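Side-chain contacts in Beta/alpha-amylase (Paenibacillus polymyxa, PDB 3VOC), which removes maltose units from the non-reducing ends of starch chains through this catalytic beta-amylase domain, within a precursor that also yields an alpha-amylase: residues 278-283 with 310-315; 248-253 with 305-310; 25-30 with 70-75; 31-36 with 405-410; 184-189 with 222-227. All coordinates share one frame; numbering follows the deposited sequence. Where two conformers were deposited one is given.

Interaction 1. Residues 278-283 with 310-315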
# COMPACT_ATOMS: atom_id res chain seq x y z
N ALA A 278 -0.67 1.43 -7.61
CA ALA A 278 -0.79 0.83 -6.29
C ALA A 278 0.56 0.98 -5.61
O ALA A 278 1.55 1.35 -6.24
CB ALA A 278 -1.22 -0.64 -6.37
N LYS A 279 0.60 0.69 -4.31
CA LYS A 279 1.77 0.99 -3.49
C LYS A 279 2.40 -0.24 -2.86
O LYS A 279 1.71 -1.11 -2.33
CB LYS A 279 1.39 1.99 -2.39
CG LYS A 279 0.57 3.19 -2.92
CD LYS A 279 0.21 4.24 -1.85
CE LYS A 279 -0.54 5.43 -2.49
NZ LYS A 279 -0.70 6.61 -1.57
N ILE A 280 3.73 -0.29 -2.94
CA ILE A 280 4.50 -1.27 -2.20
C ILE A 280 5.00 -0.60 -0.92
O ILE A 280 5.46 0.55 -0.96
CB ILE A 280 5.66 -1.84 -3.07
CG1 ILE A 280 5.08 -2.69 -4.22
CG2 ILE A 280 6.66 -2.68 -2.22
CD1 ILE A 280 6.17 -3.28 -5.16
N SER A 281 4.88 -1.31 0.20
CA SER A 281 5.30 -0.84 1.50
C SER A 281 6.82 -0.70 1.56
O SER A 281 7.54 -1.51 0.96
CB SER A 281 4.86 -1.85 2.56
OG SER A 281 5.07 -1.36 3.88
N GLY A 282 7.29 0.27 2.34
CA GLY A 282 8.72 0.42 2.60
C GLY A 282 9.08 -0.23 3.93
O GLY A 282 9.04 0.43 4.97
N LEU A 283 9.44 -1.51 3.89
CA LEU A 283 9.68 -2.27 5.11
C LEU A 283 11.20 -2.29 5.35
O LEU A 283 11.87 -3.32 5.20
CB LEU A 283 9.05 -3.66 4.99
CG LEU A 283 7.52 -3.64 4.78
CD1 LEU A 283 7.00 -5.04 4.45
CD2 LEU A 283 6.81 -3.11 6.06
N GLN A 310 7.36 -7.23 -11.51
CA GLN A 310 6.85 -7.82 -12.75
C GLN A 310 5.32 -7.91 -12.79
O GLN A 310 4.71 -7.70 -13.85
CB GLN A 310 7.46 -9.21 -13.02
CG GLN A 310 7.02 -9.82 -14.38
CD GLN A 310 7.39 -8.98 -15.58
OE1 GLN A 310 6.57 -8.75 -16.49
NE2 GLN A 310 8.63 -8.49 -15.59
N LYS A 311 4.70 -8.21 -11.64
CA LYS A 311 3.24 -8.28 -11.57
C LYS A 311 2.60 -6.90 -11.78
O LYS A 311 1.53 -6.82 -12.39
CB LYS A 311 2.77 -8.93 -10.26
CG LYS A 311 1.29 -9.26 -10.21
CD LYS A 311 0.96 -10.51 -11.04
CE LYS A 311 -0.52 -10.85 -10.97
NZ LYS A 311 -0.90 -11.73 -12.12
N PHE A 312 3.24 -5.84 -11.29
CA PHE A 312 2.79 -4.48 -11.60
C PHE A 312 2.78 -4.24 -13.11
O PHE A 312 1.80 -3.76 -13.67
CB PHE A 312 3.66 -3.41 -10.90
CG PHE A 312 3.23 -3.12 -9.50
CD1 PHE A 312 3.53 -4.01 -8.47
CD2 PHE A 312 2.51 -1.96 -9.21
CE1 PHE A 312 3.12 -3.76 -7.16
CE2 PHE A 312 2.09 -1.68 -7.89
CZ PHE A 312 2.41 -2.59 -6.86
N LYS A 313 3.88 -4.61 -13.77
CA LYS A 313 3.99 -4.46 -15.22
C LYS A 313 2.89 -5.25 -15.91
O LYS A 313 2.22 -4.73 -16.80
CB LYS A 313 5.35 -4.96 -15.71
CG LYS A 313 5.64 -4.59 -17.16
CD LYS A 313 7.08 -4.95 -17.53
CE LYS A 313 7.45 -4.59 -18.98
NZ LYS A 313 7.25 -3.14 -19.26
N ASP A 314 2.72 -6.52 -15.51
CA ASP A 314 1.70 -7.40 -16.12
C ASP A 314 0.30 -6.85 -15.93
O ASP A 314 -0.54 -6.94 -16.84
CB ASP A 314 1.77 -8.83 -15.56
CG ASP A 314 3.06 -9.55 -15.94
OD1 ASP A 314 3.79 -9.10 -16.86
OD2 ASP A 314 3.33 -10.59 -15.31
N ALA A 315 0.03 -6.30 -14.74
CA ALA A 315 -1.30 -5.74 -14.44
C ALA A 315 -1.50 -4.34 -15.03
O ALA A 315 -2.60 -3.75 -14.94
CB ALA A 315 -1.56 -5.73 -12.94
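The carbonyl O of A278 lies at the edge of the F312 ring, near its plane and 3.5 Å from F312 CE2. The same residue is held in the barrel sheet by backbone hydrogen bonds to D318 and T320 of strand 318-321. The CB of A278 adds an apolar touch, 3.8 Å from CE2 of F312. I280 meets the ring at its other CE atom. CD1 of I280 is 3.7 Å from F312 CE1, and I280 CG1 comes equally near to that carbon. The two side chains cross obliquely. F312 has CG beside its backbone N and anti to its carbonyl carbon (chi1 -85°), which sends the ring from the helix toward A278 and I280. Strand 275-279 is the fifth of the TIM barrel. Helix 305-315 leads from it to the sixth, strand 318-321, and F312 packs on the inner side of the helix in this beta-alpha-beta unit. L319 and L257 also touch the ring, the latter from helix 240-268. K279, between the two contact residues, points away from the helix. Its NZ makes a salt bridge with E359, the probable proton acceptor. K279 itself probably binds substrate. S281 OG is hydrogen-bonded to OE1 of E163, the predicted proton donor.

Interaction 2. Residues 248-253 with 305-310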
# COMPACT_ATOMS: atom_id res chain seq x y z
N TRP A 248 4.63 -18.80 -2.08
CA TRP A 248 3.16 -18.86 -2.02
C TRP A 248 2.59 -17.62 -1.30
O TRP A 248 1.61 -17.02 -1.74
CB TRP A 248 2.67 -20.14 -1.31
CG TRP A 248 1.20 -20.01 -0.94
CD1 TRP A 248 0.13 -20.21 -1.78
CD2 TRP A 248 0.67 -19.62 0.33
NE1 TRP A 248 -1.05 -19.97 -1.09
CE2 TRP A 248 -0.74 -19.62 0.20
CE3 TRP A 248 1.24 -19.28 1.57
CZ2 TRP A 248 -1.59 -19.28 1.26
CZ3 TRP A 248 0.40 -18.94 2.62
CH2 TRP A 248 -1.01 -18.96 2.46
N TYR A 249 3.22 -17.26 -0.19
CA TYR A 249 2.80 -16.14 0.64
C TYR A 249 2.77 -14.87 -0.22
O TYR A 249 1.77 -14.13 -0.22
CB TYR A 249 3.80 -16.02 1.78
CG TYR A 249 3.44 -15.09 2.92
CD1 TYR A 249 2.24 -15.25 3.65
CD2 TYR A 249 4.33 -14.08 3.32
CE1 TYR A 249 1.96 -14.40 4.74
CE2 TYR A 249 4.04 -13.24 4.39
CZ TYR A 249 2.86 -13.40 5.10
OH TYR A 249 2.60 -12.53 6.14
N GLN A 250 3.83 -14.65 -0.99
CA GLN A 250 3.89 -13.54 -1.94
C GLN A 250 2.86 -13.69 -3.07
O GLN A 250 2.22 -12.69 -3.44
CB GLN A 250 5.30 -13.34 -2.52
CG GLN A 250 5.35 -12.17 -3.54
CD GLN A 250 6.75 -11.77 -3.93
OE1 GLN A 250 7.63 -11.61 -3.08
NE2 GLN A 250 6.97 -11.58 -5.24
N SER A 251 2.70 -14.91 -3.60
CA SER A 251 1.75 -15.15 -4.72
C SER A 251 0.30 -14.73 -4.42
O SER A 251 -0.43 -14.29 -5.33
CB SER A 251 1.79 -16.61 -5.21
OG SER A 251 1.06 -17.48 -4.34
N VAL A 252 -0.12 -14.86 -3.15
CA VAL A 252 -1.43 -14.39 -2.70
C VAL A 252 -1.60 -12.88 -2.94
O VAL A 252 -2.64 -12.44 -3.48
CB VAL A 252 -1.69 -14.77 -1.21
CG1 VAL A 252 -2.95 -14.11 -0.67
CG2 VAL A 252 -1.80 -16.29 -1.06
N LEU A 253 -0.61 -12.09 -2.56
CA LEU A 253 -0.61 -10.65 -2.86
C LEU A 253 -0.58 -10.39 -4.36
O LEU A 253 -1.28 -9.50 -4.85
CB LEU A 253 0.59 -9.95 -2.20
CG LEU A 253 0.65 -10.03 -0.67
CD1 LEU A 253 1.98 -9.44 -0.17
CD2 LEU A 253 -0.55 -9.29 -0.03
N TYR A 305 11.40 -9.13 -5.09
CA TYR A 305 10.95 -7.86 -5.65
C TYR A 305 10.92 -7.89 -7.18
O TYR A 305 10.09 -7.21 -7.79
CB TYR A 305 11.86 -6.71 -5.20
CG TYR A 305 11.66 -6.27 -3.77
CD1 TYR A 305 10.42 -5.84 -3.31
CD2 TYR A 305 12.73 -6.25 -2.89
CE1 TYR A 305 10.24 -5.43 -2.00
CE2 TYR A 305 12.57 -5.84 -1.58
CZ TYR A 305 11.32 -5.44 -1.14
OH TYR A 305 11.16 -5.02 0.17
N ASN A 306 11.81 -8.65 -7.80
CA ASN A 306 11.78 -8.73 -9.27
C ASN A 306 10.41 -9.26 -9.71
O ASN A 306 9.78 -8.73 -10.62
CB ASN A 306 12.89 -9.64 -9.83
CG ASN A 306 14.27 -8.99 -9.80
OD1 ASN A 306 14.47 -7.86 -10.27
ND2 ASN A 306 15.24 -9.72 -9.27
N ARG A 307 9.96 -10.33 -9.06
CA ARG A 307 8.71 -10.96 -9.43
C ARG A 307 7.53 -10.08 -9.07
O ARG A 307 6.56 -10.01 -9.81
CB ARG A 307 8.56 -12.30 -8.73
CG ARG A 307 7.59 -13.23 -9.43
CD ARG A 307 7.56 -14.55 -8.69
NE ARG A 307 6.58 -14.53 -7.61
CZ ARG A 307 6.53 -15.41 -6.62
NH1 ARG A 307 7.46 -16.36 -6.53
NH2 ARG A 307 5.56 -15.34 -5.71
N LEU A 308 7.59 -9.43 -7.91
CA LEU A 308 6.47 -8.60 -7.46
C LEU A 308 6.29 -7.43 -8.41
O LEU A 308 5.16 -7.09 -8.79
CB LEU A 308 6.73 -8.09 -6.04
CG LEU A 308 5.61 -7.23 -5.41
CD1 LEU A 308 4.30 -8.01 -5.28
CD2 LEU A 308 6.04 -6.75 -4.04
N ILE A 309 7.40 -6.81 -8.81
CA ILE A 309 7.34 -5.62 -9.68
C ILE A 309 6.94 -6.03 -11.09
O ILE A 309 6.23 -5.30 -11.77
CB ILE A 309 8.64 -4.76 -9.57
CG1 ILE A 309 8.74 -4.16 -8.16
CG2 ILE A 309 8.62 -3.59 -10.56
CD1 ILE A 309 10.16 -3.66 -7.78
N GLN A 310 7.36 -7.23 -11.51
CA GLN A 310 6.85 -7.82 -12.75
C GLN A 310 5.32 -7.91 -12.79
O GLN A 310 4.71 -7.70 -13.85
CB GLN A 310 7.46 -9.21 -13.02
CG GLN A 310 7.02 -9.82 -14.38
CD GLN A 310 7.39 -8.98 -15.58
OE1 GLN A 310 6.57 -8.75 -16.49
NE2 GLN A 310 8.63 -8.49 -15.59
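Two helices on the outside of the TIM barrel run nearly parallel here, and Q250 of one meets R307 and L308 of the other. The axes of the short segments come within 10.7 Å, with a crossing angle of -18°. Q250 has CG anti to its backbone N (chi1 179°) and stays extended, so its amide spans the gap. NE2 reaches the start of the L308 side chain, 3.6 Å from L308 CB. R307 passes Q250 in the opposite direction; the amide plane of Q250 and the guanidinium plane of R307 stand 61° apart. R307 NH2 is 3.8 Å from Q250 CB. The N of S251 lies at the guanidinium edge, 3.6 Å from R307 NH2. Helix 240-268 precedes the fifth barrel strand and helix 305-315 follows it, so the contact joins two neighbouring helices of the barrel's outer layer. E254 holds both polar groups, accepting a hydrogen bond from Q250 NE2 and forming a salt bridge with R307 NH2. R307 NH1 binds S247 OG. Q250 OE1 is gripped by the backbone N atoms of Y303 and D304, just ahead of the second helix. L308 turns its far end to I280 and Y302.

Interaction 3. Residues 25-30 with 70-75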
# COMPACT_ATOMS: atom_id res chain seq x y z
N LYS A 25 -8.47 27.56 1.85
CA LYS A 25 -7.28 28.42 2.01
C LYS A 25 -5.99 27.62 1.79
O LYS A 25 -5.05 28.09 1.13
CB LYS A 25 -7.24 29.07 3.40
CG LYS A 25 -8.24 30.21 3.58
CD LYS A 25 -8.20 30.79 5.00
CE LYS A 25 -9.52 31.46 5.30
NZ LYS A 25 -9.68 31.89 6.73
N GLN A 26 -5.94 26.42 2.37
CA GLN A 26 -4.78 25.55 2.19
C GLN A 26 -4.60 25.18 0.72
O GLN A 26 -3.48 25.20 0.21
CB GLN A 26 -4.90 24.27 3.01
CG GLN A 26 -4.76 24.44 4.51
CD GLN A 26 -4.96 23.11 5.23
OE1 GLN A 26 -5.96 22.44 5.00
NE2 GLN A 26 -4.00 22.72 6.05
N LEU A 27 -5.71 24.83 0.06
CA LEU A 27 -5.65 24.46 -1.36
C LEU A 27 -5.13 25.60 -2.22
O LEU A 27 -4.27 25.39 -3.07
CB LEU A 27 -7.02 24.00 -1.85
CG LEU A 27 -7.58 22.71 -1.23
CD1 LEU A 27 -9.00 22.48 -1.77
CD2 LEU A 27 -6.66 21.52 -1.56
N GLN A 28 -5.65 26.81 -1.99
CA GLN A 28 -5.22 27.99 -2.75
C GLN A 28 -3.71 28.23 -2.62
O GLN A 28 -3.02 28.46 -3.61
CB GLN A 28 -5.96 29.25 -2.29
CG GLN A 28 -7.43 29.23 -2.60
CD GLN A 28 -8.23 30.16 -1.70
OE1 GLN A 28 -7.70 31.14 -1.14
NE2 GLN A 28 -9.52 29.87 -1.57
N THR A 29 -3.22 28.17 -1.39
CA THR A 29 -1.79 28.32 -1.14
C THR A 29 -0.96 27.25 -1.86
O THR A 29 0.03 27.58 -2.51
CB THR A 29 -1.51 28.37 0.37
OG1 THR A 29 -2.15 29.54 0.93
CG2 THR A 29 -0.01 28.46 0.66
N LEU A 30 -1.37 25.98 -1.80
CA LEU A 30 -0.64 24.92 -2.53
C LEU A 30 -0.62 25.20 -4.02
O LEU A 30 0.43 25.07 -4.66
CB LEU A 30 -1.23 23.53 -2.26
CG LEU A 30 -1.07 22.99 -0.84
CD1 LEU A 30 -1.62 21.58 -0.79
CD2 LEU A 30 0.40 22.98 -0.40
N ALA A 70 -10.14 25.30 -6.63
CA ALA A 70 -8.80 25.87 -6.39
C ALA A 70 -7.85 25.72 -7.58
O ALA A 70 -6.71 26.16 -7.53
CB ALA A 70 -8.19 25.27 -5.13
N GLY A 71 -8.33 25.10 -8.66
CA GLY A 71 -7.53 24.91 -9.86
C GLY A 71 -6.55 23.75 -9.78
O GLY A 71 -5.63 23.68 -10.58
N LEU A 72 -6.73 22.86 -8.81
CA LEU A 72 -5.90 21.68 -8.66
C LEU A 72 -6.50 20.43 -9.31
O LEU A 72 -7.72 20.34 -9.48
CB LEU A 72 -5.66 21.39 -7.18
CG LEU A 72 -4.85 22.47 -6.47
CD1 LEU A 72 -5.11 22.49 -4.96
CD2 LEU A 72 -3.36 22.28 -6.78
N LYS A 73 -5.64 19.48 -9.66
CA LYS A 73 -6.08 18.13 -10.00
C LYS A 73 -6.39 17.33 -8.74
O LYS A 73 -5.92 17.66 -7.64
CB LYS A 73 -5.02 17.37 -10.82
CG LYS A 73 -4.68 18.00 -12.16
CD LYS A 73 -5.89 18.56 -12.86
CE LYS A 73 -5.48 19.18 -14.20
NZ LYS A 73 -5.11 18.10 -15.13
N TRP A 74 -7.18 16.27 -8.91
CA TRP A 74 -7.56 15.38 -7.80
C TRP A 74 -7.17 13.94 -8.07
O TRP A 74 -7.55 13.37 -9.08
CB TRP A 74 -9.07 15.44 -7.56
CG TRP A 74 -9.50 14.78 -6.24
CD1 TRP A 74 -8.95 15.00 -5.00
CD2 TRP A 74 -10.57 13.84 -6.05
NE1 TRP A 74 -9.61 14.24 -4.05
CE2 TRP A 74 -10.61 13.53 -4.67
CE3 TRP A 74 -11.49 13.23 -6.91
CZ2 TRP A 74 -11.54 12.62 -4.13
CZ3 TRP A 74 -12.43 12.33 -6.37
CH2 TRP A 74 -12.44 12.03 -4.99
N VAL A 75 -6.40 13.34 -7.16
CA VAL A 75 -5.99 11.95 -7.32
C VAL A 75 -6.59 11.12 -6.21
O VAL A 75 -6.10 11.13 -5.07
CB VAL A 75 -4.45 11.78 -7.37
CG1 VAL A 75 -4.07 10.27 -7.44
CG2 VAL A 75 -3.87 12.55 -8.57
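L27 and L72 share one first torsion, with CG beside the backbone N and anti to the carbonyl carbon (chi1 -65° in both). Their branches then meet at an angle between helix 20-32 and the turn leading into strand 73-79. CD2 of L27 is 3.9 Å from CD1 of L72. That same L72 methyl also rests 3.6 Å from L27 O, against the helix backbone. A70 packs at the base of L27, its CB 3.7 Å from L27 CB. G71 lies between A70 and L72 and has positive phi. It ends helix 58-69 in a Schellman motif, and the chain then turns into the third barrel strand. I38 of strand 37-43 touches both leucines. A66 joins L27 and V67 joins L72, both from helix 58-69. The contact joins helix 20-32 to the end of the next barrel helix. Apart from that carbonyl oxygen, the touching atoms are aliphatic carbons, so fit and burial rather than directed bonds account for it.

Interaction 4. Residues 31-36 with 405-410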
# COMPACT_ATOMS: atom_id res chain seq x y z
N LYS A 31 -1.77 25.58 -4.58
CA LYS A 31 -1.85 25.89 -6.01
C LYS A 31 -0.91 27.05 -6.37
O LYS A 31 -0.23 27.01 -7.40
CB LYS A 31 -3.29 26.24 -6.39
CG LYS A 31 -3.49 26.66 -7.86
CD LYS A 31 -3.27 25.51 -8.82
CE LYS A 31 -3.36 25.99 -10.28
NZ LYS A 31 -2.99 24.87 -11.19
N ASN A 32 -0.89 28.07 -5.51
CA ASN A 32 -0.04 29.24 -5.73
C ASN A 32 1.47 28.89 -5.74
O ASN A 32 2.29 29.64 -6.28
CB ASN A 32 -0.33 30.29 -4.65
CG ASN A 32 0.13 31.67 -5.04
OD1 ASN A 32 0.11 32.03 -6.23
ND2 ASN A 32 0.55 32.46 -4.05
N ASN A 33 1.81 27.75 -5.14
CA ASN A 33 3.19 27.29 -5.11
C ASN A 33 3.53 26.30 -6.24
O ASN A 33 4.66 25.81 -6.32
CB ASN A 33 3.55 26.68 -3.75
CG ASN A 33 3.77 27.73 -2.69
OD1 ASN A 33 4.92 28.03 -2.33
ND2 ASN A 33 2.69 28.31 -2.16
N GLY A 34 2.56 26.02 -7.10
CA GLY A 34 2.80 25.15 -8.25
C GLY A 34 2.49 23.69 -7.99
O GLY A 34 2.80 22.84 -8.81
N VAL A 35 1.86 23.38 -6.86
CA VAL A 35 1.38 22.01 -6.62
C VAL A 35 0.39 21.62 -7.71
O VAL A 35 -0.44 22.45 -8.10
CB VAL A 35 0.76 21.86 -5.20
CG1 VAL A 35 0.05 20.52 -5.03
CG2 VAL A 35 1.84 22.04 -4.13
N TYR A 36 0.52 20.40 -8.22
CA TYR A 36 -0.28 19.89 -9.33
C TYR A 36 -1.61 19.28 -8.89
O TYR A 36 -2.67 19.62 -9.45
CB TYR A 36 0.52 18.83 -10.10
CG TYR A 36 -0.21 18.20 -11.28
CD1 TYR A 36 -0.51 18.94 -12.44
CD2 TYR A 36 -0.57 16.85 -11.24
CE1 TYR A 36 -1.17 18.33 -13.53
CE2 TYR A 36 -1.21 16.25 -12.31
CZ TYR A 36 -1.50 16.98 -13.45
OH TYR A 36 -2.14 16.33 -14.47
N GLY A 405 11.35 25.02 0.86
CA GLY A 405 12.20 23.87 0.46
C GLY A 405 11.48 22.85 -0.43
O GLY A 405 12.05 22.36 -1.41
N PHE A 406 10.23 22.53 -0.10
CA PHE A 406 9.47 21.62 -0.95
C PHE A 406 9.38 22.21 -2.36
O PHE A 406 9.62 21.52 -3.34
CB PHE A 406 8.06 21.33 -0.37
CG PHE A 406 7.25 20.36 -1.20
CD1 PHE A 406 7.73 19.06 -1.44
CD2 PHE A 406 6.02 20.73 -1.74
CE1 PHE A 406 6.98 18.14 -2.21
CE2 PHE A 406 5.25 19.81 -2.52
CZ PHE A 406 5.74 18.52 -2.75
N LYS A 407 9.07 23.50 -2.44
CA LYS A 407 9.00 24.16 -3.74
C LYS A 407 10.35 24.18 -4.47
O LYS A 407 10.42 23.90 -5.66
CB LYS A 407 8.46 25.58 -3.58
CG LYS A 407 7.96 26.18 -4.90
CD LYS A 407 7.62 27.65 -4.75
CE LYS A 407 7.45 28.27 -6.11
NZ LYS A 407 7.07 29.66 -5.91
N GLN A 408 11.42 24.52 -3.76
CA GLN A 408 12.75 24.65 -4.38
C GLN A 408 13.31 23.32 -4.86
O GLN A 408 13.94 23.25 -5.91
CB GLN A 408 13.74 25.32 -3.43
CG GLN A 408 13.36 26.76 -3.13
CD GLN A 408 14.55 27.66 -2.90
OE1 GLN A 408 15.52 27.66 -3.67
NE2 GLN A 408 14.48 28.46 -1.84
N TYR A 409 13.11 22.27 -4.09
CA TYR A 409 13.71 20.97 -4.40
C TYR A 409 12.85 20.10 -5.30
O TYR A 409 13.36 19.38 -6.17
CB TYR A 409 14.02 20.22 -3.11
CG TYR A 409 15.28 20.72 -2.44
CD1 TYR A 409 16.53 20.41 -2.98
CD2 TYR A 409 15.22 21.48 -1.28
CE1 TYR A 409 17.71 20.86 -2.38
CE2 TYR A 409 16.39 21.95 -0.66
CZ TYR A 409 17.63 21.63 -1.22
OH TYR A 409 18.79 22.06 -0.63
N ILE A 410 11.54 20.16 -5.09
CA ILE A 410 10.64 19.19 -5.70
C ILE A 410 9.69 19.79 -6.72
O ILE A 410 9.64 19.33 -7.87
CB ILE A 410 9.82 18.40 -4.63
CG1 ILE A 410 10.72 17.86 -3.51
CG2 ILE A 410 9.00 17.29 -5.29
CD1 ILE A 410 11.88 16.96 -3.96
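K407 lays its aliphatic chain across N33, the two side chains meeting at about a right angle. The lysine puts CG anti to its backbone N (chi1 -162°) and runs extended from there. Its methylene groups therefore run past both oxygens of N33. K407 CG is 3.6 Å from the backbone O of N33, and K407 CE is 3.7 Å from that O. CD of K407 lies 3.6 Å from OD1 of N33. The asparagine holds CG beside its backbone N (chi1 -76°), which turns the amide back over the helix end. There ND2 gives a hydrogen bond to O of T29, one turn earlier, which restrains the amide's rotation. Deeper in, V35 meets F406 more loosely. CG2 of V35 is at the ring edge, 4.4 Å from F406 CE2. Between N33 and V35, G34 has positive phi and closes helix 20-32 with a Schellman motif. That helix precedes the second barrel strand, and helix 403-411 follows the eighth, so the contact helps close the outer ring of the TIM barrel. V10 of the first strand, 7-11, touches both V35 and F406.

Interaction 5. Residues 184-189 with 222-227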
# COMPACT_ATOMS: atom_id res chain seq x y z
N GLN A 184 1.32 -13.76 8.48
CA GLN A 184 -0.12 -13.48 8.59
C GLN A 184 -0.95 -14.51 7.83
O GLN A 184 -1.93 -14.17 7.15
CB GLN A 184 -0.39 -12.07 8.05
CG GLN A 184 0.35 -10.95 8.80
CD GLN A 184 -0.15 -10.80 10.24
OE1 GLN A 184 -1.35 -10.91 10.49
NE2 GLN A 184 0.77 -10.54 11.18
N ALA A 185 -0.54 -15.78 7.95
CA ALA A 185 -1.17 -16.85 7.19
C ALA A 185 -1.74 -17.91 8.11
O ALA A 185 -1.70 -19.10 7.78
CB ALA A 185 -0.15 -17.47 6.20
N TYR A 186 -2.29 -17.49 9.26
CA TYR A 186 -2.70 -18.44 10.30
C TYR A 186 -4.19 -18.67 10.45
O TYR A 186 -4.62 -19.49 11.27
CB TYR A 186 -1.99 -18.17 11.64
CG TYR A 186 -0.50 -18.27 11.42
CD1 TYR A 186 0.19 -19.46 11.65
CD2 TYR A 186 0.20 -17.19 10.90
CE1 TYR A 186 1.58 -19.55 11.40
CE2 TYR A 186 1.56 -17.27 10.65
CZ TYR A 186 2.25 -18.45 10.89
OH TYR A 186 3.61 -18.49 10.65
N THR A 187 -4.99 -17.99 9.62
CA THR A 187 -6.40 -18.37 9.52
C THR A 187 -6.47 -19.79 8.95
O THR A 187 -5.55 -20.25 8.27
CB THR A 187 -7.22 -17.44 8.60
OG1 THR A 187 -6.56 -17.31 7.33
CG2 THR A 187 -7.38 -16.06 9.25
N GLU A 188 -7.56 -20.49 9.24
CA GLU A 188 -7.76 -21.80 8.65
C GLU A 188 -7.78 -21.70 7.13
O GLU A 188 -7.23 -22.57 6.45
CB GLU A 188 -9.03 -22.47 9.17
CG GLU A 188 -8.94 -22.84 10.66
CD GLU A 188 -7.71 -23.67 10.99
OE1 GLU A 188 -7.43 -24.66 10.28
OE2 GLU A 188 -7.00 -23.32 11.96
N THR A 189 -8.37 -20.62 6.62
CA THR A 189 -8.50 -20.36 5.18
C THR A 189 -7.12 -20.23 4.54
O THR A 189 -6.87 -20.83 3.50
CB THR A 189 -9.36 -19.11 4.91
OG1 THR A 189 -10.70 -19.37 5.34
CG2 THR A 189 -9.37 -18.74 3.42
N ILE A 222 0.58 -29.88 7.22
CA ILE A 222 1.30 -28.79 6.57
C ILE A 222 0.84 -27.48 7.19
O ILE A 222 -0.35 -27.18 7.22
CB ILE A 222 1.04 -28.76 5.06
CG1 ILE A 222 1.58 -30.03 4.39
CG2 ILE A 222 1.63 -27.47 4.43
CD1 ILE A 222 1.12 -30.20 2.94
N ASN A 223 1.81 -26.70 7.67
CA ASN A 223 1.53 -25.41 8.29
C ASN A 223 2.54 -24.35 7.84
O ASN A 223 3.64 -24.71 7.42
CB ASN A 223 1.60 -25.55 9.80
CG ASN A 223 0.41 -26.26 10.36
OD1 ASN A 223 -0.70 -25.74 10.36
ND2 ASN A 223 0.63 -27.48 10.86
N PRO A 224 2.18 -23.06 7.98
CA PRO A 224 3.18 -21.99 7.85
C PRO A 224 4.18 -22.12 9.01
O PRO A 224 3.97 -22.95 9.89
CB PRO A 224 2.34 -20.71 7.99
CG PRO A 224 0.96 -21.13 7.64
CD PRO A 224 0.84 -22.50 8.22
N PRO A 225 5.26 -21.31 9.01
CA PRO A 225 6.27 -21.43 10.08
C PRO A 225 5.63 -21.31 11.44
O PRO A 225 4.80 -20.44 11.66
CB PRO A 225 7.20 -20.25 9.81
CG PRO A 225 7.10 -20.07 8.34
CD PRO A 225 5.65 -20.27 8.04
N THR A 226 5.98 -22.24 12.32
CA THR A 226 5.39 -22.31 13.65
C THR A 226 6.37 -21.70 14.64
O THR A 226 6.34 -21.99 15.84
CB THR A 226 5.04 -23.78 14.02
OG1 THR A 226 6.11 -24.64 13.63
CG2 THR A 226 3.77 -24.21 13.29
N ASP A 227 7.23 -20.84 14.09
CA ASP A 227 8.22 -20.03 14.79
C ASP A 227 8.87 -19.08 13.77
O ASP A 227 9.83 -19.45 13.10
CB ASP A 227 9.29 -20.92 15.47
CG ASP A 227 9.71 -22.12 14.61
OD1 ASP A 227 10.64 -22.84 15.04
OD2 ASP A 227 9.14 -22.36 13.51
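The Y186 ring has P224 over one face and the carbonyl O of P225 at its edge, in the ring plane. P224 CG stands 4.1 Å above that face, offset toward the rim. P224 CB comes 3.7 Å from Y186 CZ. At the edge, OH of Y186 gives a hydrogen bond to O of P225 at 2.5 Å. This is very short, so its exact length is best read with caution. CG of Y186 lies beside the backbone N (chi1 -59°), and the ring reaches toward the two prolines. P224 CG also presses on A185, 3.3 Å from A185 O. That buried oxygen has no polar partner in the model. T187 follows as the N-cap of helix 188-202, its OG1 bonded to A190 N. The contact thus pins the lead into this helix to the loop between helices 205-212 and 240-268. F245 of helix 240-268 touches both prolines, W248 touches A185, and K191 of helix 188-202 packs on P224.

Interactions 1 and 2 share helix 305-315 and have centres 8 Å apart. I280 CD1 joins them, 3.6 Å from L308 CD2. Interaction 5 lies farther out and meets interaction 2 where Y249 OH is 2.9 Å from Q184 N, a probable hydrogen bond. Across the chain's centre from interactions 2 and 5, interactions 3 and 4 share helix 20-32, with centres 12 Å apart. They touch through K73 N and Y36 O, 3.0 Å apart, where strand 73-79 begins beside the residue before strand 37-43. Interaction 1 is nearest the catalytic centre: the I280 side chain is about 7 Å from that of E163. F406 of interaction 4 is about 10 Å from E359, between side chains.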